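Mgp-operon protein 3 (Mycoplasma pneumoniae, PDB 6RJ1) is a membrane-associated adhesion protein, P40/P90, of a human pathogen and probably takes part in attaching the bacterium to host cells. Local coordinates at residues Val802-Gly807 with Thr837-Ala842; Thr892-Gly897 with Ala914-Gln919. All coordinates share one frame; numbering follows the deposited sequence.

Interaction 1 (Val802-Gly807 with Thr837-Ala842); sequences VLLVRG and TPFGSA
Phe839 lays one face of its ring on the backbone of Gly807. The carbonyl carbon of Gly807 stands over that face but displaced toward the rim, with Gly807 C 3.5 Å from CE1, so main chain rather than side chain meets the aromatic surface. Two other approaches differ in kind. Leu804 comes to the ring near its plane, CG reaching CE2 at 4.4 Å, a loose apolar edge contact, whereas Val805 O meets CZ obliquely at 3.7 Å. The first torsion of Phe839 (chi1 49°) places CG between its own backbone N and carbonyl carbon. While the ring lies over the Gly807 peptide, the amide of the same residue donates to it: Phe839 N reaches Gly807 O over 2.8 Å, with an N-H...O angle of 148°. The same oxygen takes a C-H...O contact from Pro838 CA at 3.2 Å.

Residue types suit these places. Arg806 and Gly807 have the backbone angles of a type II turn, and the positive phi of Gly807 (96°) is one that glycine adopts readily. Proline has no N-H to give, and at the end of strand 834-838 the next amide, that of Phe839, supplies the donor. Arg806 starts off away from the contact and reaches a salt bridge with Asp769, while Leu804 also packs on Tyr865 and Phe867 of the neighbouring sheet, and Phe839 on Tyr739.

Strands 799-805 and 834-838 both pair with strand 808-815, and this contact joins the turn after the first to the end of the second. Its chemistry is mixed: a single main-chain hydrogen bond ties the two segments, and an aromatic face lies beside it over a buried peptide group, giving that bond an apolar cover on the ring side.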
ATOM      1  N   VAL A 802     -11.750  -2.290 -10.818  1.00 64.48           N
ATOM      2  CA  VAL A 802     -11.750  -3.397  -9.871  1.00 63.24           C
ATOM      3  C   VAL A 802     -10.333  -3.685  -9.417  1.00 63.80           C
ATOM      4  O   VAL A 802      -9.376  -3.337 -10.110  1.00 63.07           O
ATOM      5  CB  VAL A 802     -12.514  -4.683 -10.319  1.00 67.19           C
ATOM      6  CG1 VAL A 802     -13.978  -4.400 -10.664  1.00 66.78           C
ATOM      7  CG2 VAL A 802     -11.802  -5.401 -11.453  1.00 66.96           C
ATOM      8  N   LEU A 803     -10.207  -4.300  -8.246  1.00 59.33           N
ATOM      9  CA  LEU A 803      -8.926  -4.713  -7.673  1.00 59.00           C
ATOM     10  C   LEU A 803      -9.127  -5.895  -6.735  1.00 63.11           C
ATOM     11  O   LEU A 803     -10.217  -6.087  -6.175  1.00 62.62           O
ATOM     12  CB  LEU A 803      -8.173  -3.557  -6.975  1.00 58.72           C
ATOM     13  CG  LEU A 803      -8.743  -3.045  -5.661  1.00 62.23           C
ATOM     14  CD1 LEU A 803      -7.655  -2.865  -4.635  1.00 61.87           C
ATOM     15  CD2 LEU A 803      -9.549  -1.784  -5.867  1.00 63.55           C
ATOM     16  N   LEU A 804      -8.075  -6.691  -6.582  1.00 59.33           N
ATOM     17  CA  LEU A 804      -8.087  -7.858  -5.719  1.00 58.50           C
ATOM     18  C   LEU A 804      -7.407  -7.521  -4.407  1.00 63.37           C
ATOM     19  O   LEU A 804      -6.356  -6.860  -4.389  1.00 64.29           O
ATOM     20  CB  LEU A 804      -7.380  -9.025  -6.433  1.00 58.31           C
ATOM     21  CG  LEU A 804      -8.257 -10.120  -7.082  1.00 62.34           C
ATOM     22  CD1 LEU A 804      -9.447  -9.555  -7.859  1.00 61.76           C
ATOM     23  CD2 LEU A 804      -7.434 -10.984  -7.994  1.00 64.00           C
ATOM     24  N   VAL A 805      -8.049  -7.918  -3.307  1.00 58.72           N
ATOM     25  CA  VAL A 805      -7.563  -7.762  -1.929  1.00 57.35           C
ATOM     26  C   VAL A 805      -7.601  -9.131  -1.245  1.00 61.22           C
ATOM     27  O   VAL A 805      -8.143 -10.085  -1.815  1.00 60.68           O
ATOM     28  CB  VAL A 805      -8.306  -6.670  -1.106  1.00 60.24           C
ATOM     29  CG1 VAL A 805      -8.010  -5.273  -1.644  1.00 60.27           C
ATOM     30  CG2 VAL A 805      -9.808  -6.934  -1.022  1.00 59.47           C
ATOM     31  N   ARG A 806      -7.044  -9.237  -0.030  1.00 57.26           N
ATOM     32  CA  ARG A 806      -7.069 -10.496   0.702  1.00 56.29           C
ATOM     33  C   ARG A 806      -8.503 -10.838   1.078  1.00 62.11           C
ATOM     34  O   ARG A 806      -9.177 -10.048   1.756  1.00 61.55           O
ATOM     35  CB  ARG A 806      -6.180 -10.439   1.945  1.00 53.33           C
ATOM     36  CG  ARG A 806      -4.723 -10.158   1.639  1.00 58.89           C
ATOM     37  CD  ARG A 806      -3.864 -10.345   2.866  1.00 64.78           C
ATOM     38  NE  ARG A 806      -3.680 -11.758   3.200  1.00 59.18           N
ATOM     39  CZ  ARG A 806      -3.011 -12.196   4.255  1.00 68.77           C
ATOM     40  NH1 ARG A 806      -2.481 -11.341   5.117  1.00 61.34           N
ATOM     41  NH2 ARG A 806      -2.875 -13.497   4.465  1.00 59.91           N
ATOM     42  N   GLY A 807      -8.976 -11.972   0.560  1.00 60.48           N
ATOM     43  CA  GLY A 807     -10.314 -12.480   0.827  1.00 60.88           C
ATOM     44  C   GLY A 807     -11.412 -12.161  -0.160  1.00 67.13           C
ATOM     45  O   GLY A 807     -12.472 -12.789  -0.099  1.00 69.44           O
ATOM     46  N   THR A 837     -16.750  -7.906  -2.270  1.00 69.15           N
ATOM     47  CA  THR A 837     -17.421  -9.202  -2.342  1.00 69.08           C
ATOM     48  C   THR A 837     -16.389 -10.281  -2.014  1.00 73.88           C
ATOM     49  O   THR A 837     -15.383 -10.387  -2.724  1.00 73.81           O
ATOM     50  CB  THR A 837     -18.092  -9.399  -3.702  1.00 77.19           C
ATOM     51  OG1 THR A 837     -18.820  -8.218  -4.037  1.00 83.74           O
ATOM     52  CG2 THR A 837     -19.016 -10.615  -3.731  1.00 69.94           C
ATOM     53  N   PRO A 838     -16.584 -11.060  -0.928  1.00 70.77           N
ATOM     54  CA  PRO A 838     -15.595 -12.095  -0.584  1.00 70.85           C
ATOM     55  C   PRO A 838     -15.545 -13.213  -1.613  1.00 76.16           C
ATOM     56  O   PRO A 838     -16.595 -13.665  -2.073  1.00 76.16           O
ATOM     57  CB  PRO A 838     -16.085 -12.624   0.775  1.00 72.41           C
ATOM     58  CG  PRO A 838     -17.101 -11.646   1.254  1.00 76.27           C
ATOM     59  CD  PRO A 838     -17.710 -11.068   0.026  1.00 71.89           C
ATOM     60  N   PHE A 839     -14.335 -13.651  -1.993  1.00 73.70           N
ATOM     61  CA  PHE A 839     -14.230 -14.750  -2.947  1.00 73.65           C
ATOM     62  C   PHE A 839     -14.163 -16.119  -2.226  1.00 79.89           C
ATOM     63  O   PHE A 839     -13.952 -16.175  -1.012  1.00 80.23           O
ATOM     64  CB  PHE A 839     -13.106 -14.539  -3.983  1.00 74.80           C
ATOM     65  CG  PHE A 839     -11.706 -14.154  -3.563  1.00 75.83           C
ATOM     66  CD1 PHE A 839     -11.059 -14.822  -2.529  1.00 78.21           C
ATOM     67  CD2 PHE A 839     -10.975 -13.222  -4.302  1.00 77.51           C
ATOM     68  CE1 PHE A 839      -9.739 -14.493  -2.179  1.00 78.97           C
ATOM     69  CE2 PHE A 839      -9.661 -12.888  -3.947  1.00 79.48           C
ATOM     70  CZ  PHE A 839      -9.051 -13.530  -2.894  1.00 77.38           C
ATOM     71  N   GLY A 840     -14.407 -17.192  -2.970  1.00 77.70           N
ATOM     72  CA  GLY A 840     -14.421 -18.556  -2.453  1.00 77.74           C
ATOM     73  C   GLY A 840     -13.073 -19.111  -2.043  1.00 82.42           C
ATOM     74  O   GLY A 840     -12.040 -18.453  -2.199  1.00 81.20           O
ATOM     75  N   SER A 841     -13.089 -20.348  -1.521  1.00 80.91           N
ATOM     76  CA  SER A 841     -11.911 -21.082  -1.059  1.00 81.75           C
ATOM     77  C   SER A 841     -10.894 -21.332  -2.185  1.00 86.77           C
ATOM     78  O   SER A 841      -9.687 -21.278  -1.938  1.00 87.10           O
ATOM     79  CB  SER A 841     -12.336 -22.406  -0.434  1.00 85.91           C
ATOM     80  OG  SER A 841     -11.344 -22.891   0.455  1.00 97.14           O
ATOM     81  N   ALA A 842     -11.391 -21.584  -3.414  1.00 82.70           N
ATOM     82  CA  ALA A 842     -10.583 -21.845  -4.605  1.00 82.61           C
ATOM     83  C   ALA A 842      -9.717 -20.652  -5.009  1.00 86.36           C
ATOM     84  O   ALA A 842      -8.595 -20.842  -5.497  1.00 87.13           O
ATOM     85  CB  ALA A 842     -11.480 -22.254  -5.761  1.00 83.40           C
TER

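Interaction 2 (Thr892-Gly897 with Ala914-Gln919)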
ATOM      1  N   THR A 892     -11.389 -14.581 -13.171  1.00 71.78           N
ATOM      2  CA  THR A 892     -12.283 -13.754 -13.971  1.00 72.09           C
ATOM      3  C   THR A 892     -13.113 -12.892 -13.025  1.00 77.17           C
ATOM      4  O   THR A 892     -13.671 -13.406 -12.051  1.00 77.76           O
ATOM      5  CB  THR A 892     -13.155 -14.626 -14.890  1.00 78.08           C
ATOM      6  OG1 THR A 892     -12.305 -15.262 -15.833  1.00 79.64           O
ATOM      7  CG2 THR A 892     -14.214 -13.823 -15.644  1.00 74.60           C
ATOM      8  N   VAL A 893     -13.193 -11.586 -13.309  1.00 72.93           N
ATOM      9  CA  VAL A 893     -14.011 -10.679 -12.516  1.00 72.34           C
ATOM     10  C   VAL A 893     -15.177 -10.171 -13.379  1.00 76.77           C
ATOM     11  O   VAL A 893     -14.962  -9.670 -14.480  1.00 76.12           O
ATOM     12  CB  VAL A 893     -13.208  -9.566 -11.803  1.00 75.73           C
ATOM     13  CG1 VAL A 893     -14.134  -8.635 -11.030  1.00 75.66           C
ATOM     14  CG2 VAL A 893     -12.166 -10.164 -10.858  1.00 75.34           C
ATOM     15  N   SER A 894     -16.409 -10.353 -12.897  1.00 73.66           N
ATOM     16  CA  SER A 894     -17.619  -9.950 -13.609  1.00 73.36           C
ATOM     17  C   SER A 894     -18.456  -8.996 -12.767  1.00 77.30           C
ATOM     18  O   SER A 894     -18.376  -9.029 -11.545  1.00 76.03           O
ATOM     19  CB  SER A 894     -18.445 -11.180 -13.975  1.00 76.99           C
ATOM     20  OG  SER A 894     -18.614 -12.066 -12.878  1.00 86.75           O
ATOM     21  N   ARG A 895     -19.268  -8.158 -13.421  1.00 74.47           N
ATOM     22  CA  ARG A 895     -20.160  -7.216 -12.745  1.00 73.97           C
ATOM     23  C   ARG A 895     -21.399  -7.937 -12.219  1.00 81.45           C
ATOM     24  O   ARG A 895     -21.892  -8.868 -12.861  1.00 80.97           O
ATOM     25  CB  ARG A 895     -20.602  -6.112 -13.714  1.00 70.29           C
ATOM     26  CG  ARG A 895     -19.568  -5.048 -13.991  1.00 72.58           C
ATOM     27  CD  ARG A 895     -20.124  -4.027 -14.960  1.00 74.02           C
ATOM     28  NE  ARG A 895     -19.244  -2.865 -15.108  1.00 80.92           N
ATOM     29  CZ  ARG A 895     -18.212  -2.799 -15.944  1.00 83.24           C
ATOM     30  NH1 ARG A 895     -17.902  -3.833 -16.710  1.00 61.16           N
ATOM     31  NH2 ARG A 895     -17.474  -1.701 -16.010  1.00 72.43           N
ATOM     32  N   THR A 896     -21.912  -7.500 -11.057  1.00 81.65           N
ATOM     33  CA  THR A 896     -23.137  -8.024 -10.430  1.00 83.02           C
ATOM     34  C   THR A 896     -23.961  -6.860  -9.873  1.00 90.65           C
ATOM     35  O   THR A 896     -23.400  -5.818  -9.528  1.00 90.34           O
ATOM     36  CB  THR A 896     -22.840  -9.069  -9.318  1.00 91.40           C
ATOM     37  OG1 THR A 896     -22.032  -8.495  -8.294  1.00 92.01           O
ATOM     38  CG2 THR A 896     -22.208 -10.359  -9.843  1.00 89.60           C
ATOM     39  N   GLY A 897     -25.275  -7.050  -9.791  1.00 90.17           N
ATOM     40  CA  GLY A 897     -26.209  -6.061  -9.256  1.00 91.04           C
ATOM     41  C   GLY A 897     -26.764  -5.082 -10.271  1.00 97.80           C
ATOM     42  O   GLY A 897     -26.379  -5.105 -11.448  1.00 98.04           O
ATOM     43  N   ALA A 914     -21.777  -4.372  -7.352  1.00 82.06           N
ATOM     44  CA  ALA A 914     -20.680  -5.245  -6.947  1.00 80.93           C
ATOM     45  C   ALA A 914     -19.997  -6.006  -8.085  1.00 83.04           C
ATOM     46  O   ALA A 914     -20.440  -5.964  -9.233  1.00 82.65           O
ATOM     47  CB  ALA A 914     -21.168  -6.214  -5.877  1.00 81.54           C
ATOM     48  N   ALA A 915     -18.893  -6.680  -7.747  1.00 78.36           N
ATOM     49  CA  ALA A 915     -18.090  -7.505  -8.637  1.00 77.35           C
ATOM     50  C   ALA A 915     -18.088  -8.953  -8.131  1.00 80.72           C
ATOM     51  O   ALA A 915     -18.473  -9.213  -6.993  1.00 80.49           O
ATOM     52  CB  ALA A 915     -16.671  -6.966  -8.703  1.00 77.91           C
ATOM     53  N   LEU A 916     -17.672  -9.895  -8.982  1.00 77.22           N
ATOM     54  CA  LEU A 916     -17.617 -11.314  -8.646  1.00 76.72           C
ATOM     55  C   LEU A 916     -16.339 -11.905  -9.210  1.00 79.16           C
ATOM     56  O   LEU A 916     -16.135 -11.863 -10.419  1.00 78.79           O
ATOM     57  CB  LEU A 916     -18.862 -12.032  -9.204  1.00 76.93           C
ATOM     58  CG  LEU A 916     -19.146 -13.432  -8.666  1.00 81.92           C
ATOM     59  CD1 LEU A 916     -19.856 -13.380  -7.321  1.00 82.58           C
ATOM     60  CD2 LEU A 916     -19.975 -14.212  -9.641  1.00 83.75           C
ATOM     61  N   ALA A 917     -15.462 -12.411  -8.328  1.00 75.72           N
ATOM     62  CA  ALA A 917     -14.181 -13.009  -8.702  1.00 75.74           C
ATOM     63  C   ALA A 917     -14.230 -14.518  -8.591  1.00 80.99           C
ATOM     64  O   ALA A 917     -14.632 -15.043  -7.548  1.00 82.94           O
ATOM     65  CB  ALA A 917     -13.070 -12.465  -7.827  1.00 76.39           C
ATOM     66  N   VAL A 918     -13.832 -15.216  -9.665  1.00 76.00           N
ATOM     67  CA  VAL A 918     -13.824 -16.681  -9.728  1.00 75.85           C
ATOM     68  C   VAL A 918     -12.637 -17.221 -10.524  1.00 81.38           C
ATOM     69  O   VAL A 918     -12.258 -16.639 -11.539  1.00 80.35           O
ATOM     70  CB  VAL A 918     -15.159 -17.300 -10.259  1.00 79.05           C
ATOM     71  CG1 VAL A 918     -16.223 -17.383  -9.179  1.00 78.35           C
ATOM     72  CG2 VAL A 918     -15.684 -16.578 -11.499  1.00 78.99           C
ATOM     73  N   GLN A 919     -12.088 -18.368 -10.078  1.00 79.08           N
ATOM     74  CA  GLN A 919     -11.031 -19.111 -10.764  1.00 78.48           C
ATOM     75  C   GLN A 919     -11.754 -19.690 -11.985  1.00 82.70           C
ATOM     76  O   GLN A 919     -12.683 -20.484 -11.836  1.00 82.02           O
ATOM     77  CB  GLN A 919     -10.485 -20.215  -9.848  1.00 79.32           C
ATOM     78  CG  GLN A 919      -9.100 -19.915  -9.323  1.00 92.81           C
ATOM     79  CD  GLN A 919      -8.087 -20.956  -9.744  1.00116.80           C
ATOM     80  OE1 GLN A 919      -7.425 -21.573  -8.897  1.00113.14           O
ATOM     81  NE2 GLN A 919      -7.935 -21.173 -11.062  1.00108.12           N
TER
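Residues Thr892-Thr896 and Ala914-Gln919 run as neighbouring antiparallel strands of a beta-sheet, their axes approaching to 4.4 Å with N-to-C directions 148° apart. The sheet, with strands 851-857 and 862-868 beyond, has the antiparallel, blade-like character consistent with the beta-propeller clan of the adhesin family. Hydrogen-bonded pairs (Thr892 with Val918, Ser894 with Leu916, Thr896 with Ala914) alternate with non-hydrogen-bonded ones (Val893 with Ala917, Arg895 with Ala915). Thr892 N meets Val918 O at 2.8 Å, and Leu916 N reaches Ser894 O at 2.8 Å; the last rung, from Ala914 N back to Thr896 O, is weak.

The two faces differ. On one, Val893 spreads its branches over two alanines: CG1, anti to the backbone N (chi1 178°), lies 3.8 Å from Ala915 CB, while CG2 lies 3.9 Å from Ala917 CB. Branched valine fills the width between the two methyls, and the small alanines let Val809 of the adjoining sheet pack against both of them and against Val893. Arg895 extends on this same face to Tyr856, to whose hydroxyl its NH1 is hydrogen-bonded.

The other face carries Thr892, Ser894, Thr896, Ala914, Leu916 and Val918, a more polar and less buried mixture. Thr896 and Leu916 cross at about a right angle, with Thr896 CG2 3.8 Å from Leu916 CB. Ala914 presents just a methyl to the hydroxyl of Thr896, CB lying 3.4 Å from OG1. Thr892 OG1 turns to Asn920 and Gly961. Ser894 OG sits between its own N and carbonyl carbon (chi1 48°), bending back to give Leu916 O a second, weak hydrogen bond at 3.5 Å beside the one from Ser894 N.

In the fold
Interaction 1 closes before interaction 2 opens along the chain, and their centres lie about 10 Å apart on the same side of the chain's centre. They belong to two successive antiparallel sheets: strands 799-805 and 834-838 flank strand 808-815 in the first, while 888-896 and 914-920 pair in the second. The sheets face each other, Val802 and Leu804 packing on Val893. The two contacts also touch directly, Thr837 OG1 lying 3.1 Å from Ala915 O. Such face-to-face packing of consecutive sheets is consistent with neighbouring propeller blades, and here it joins two sheets of a domain that is probably extracellular and adhesive.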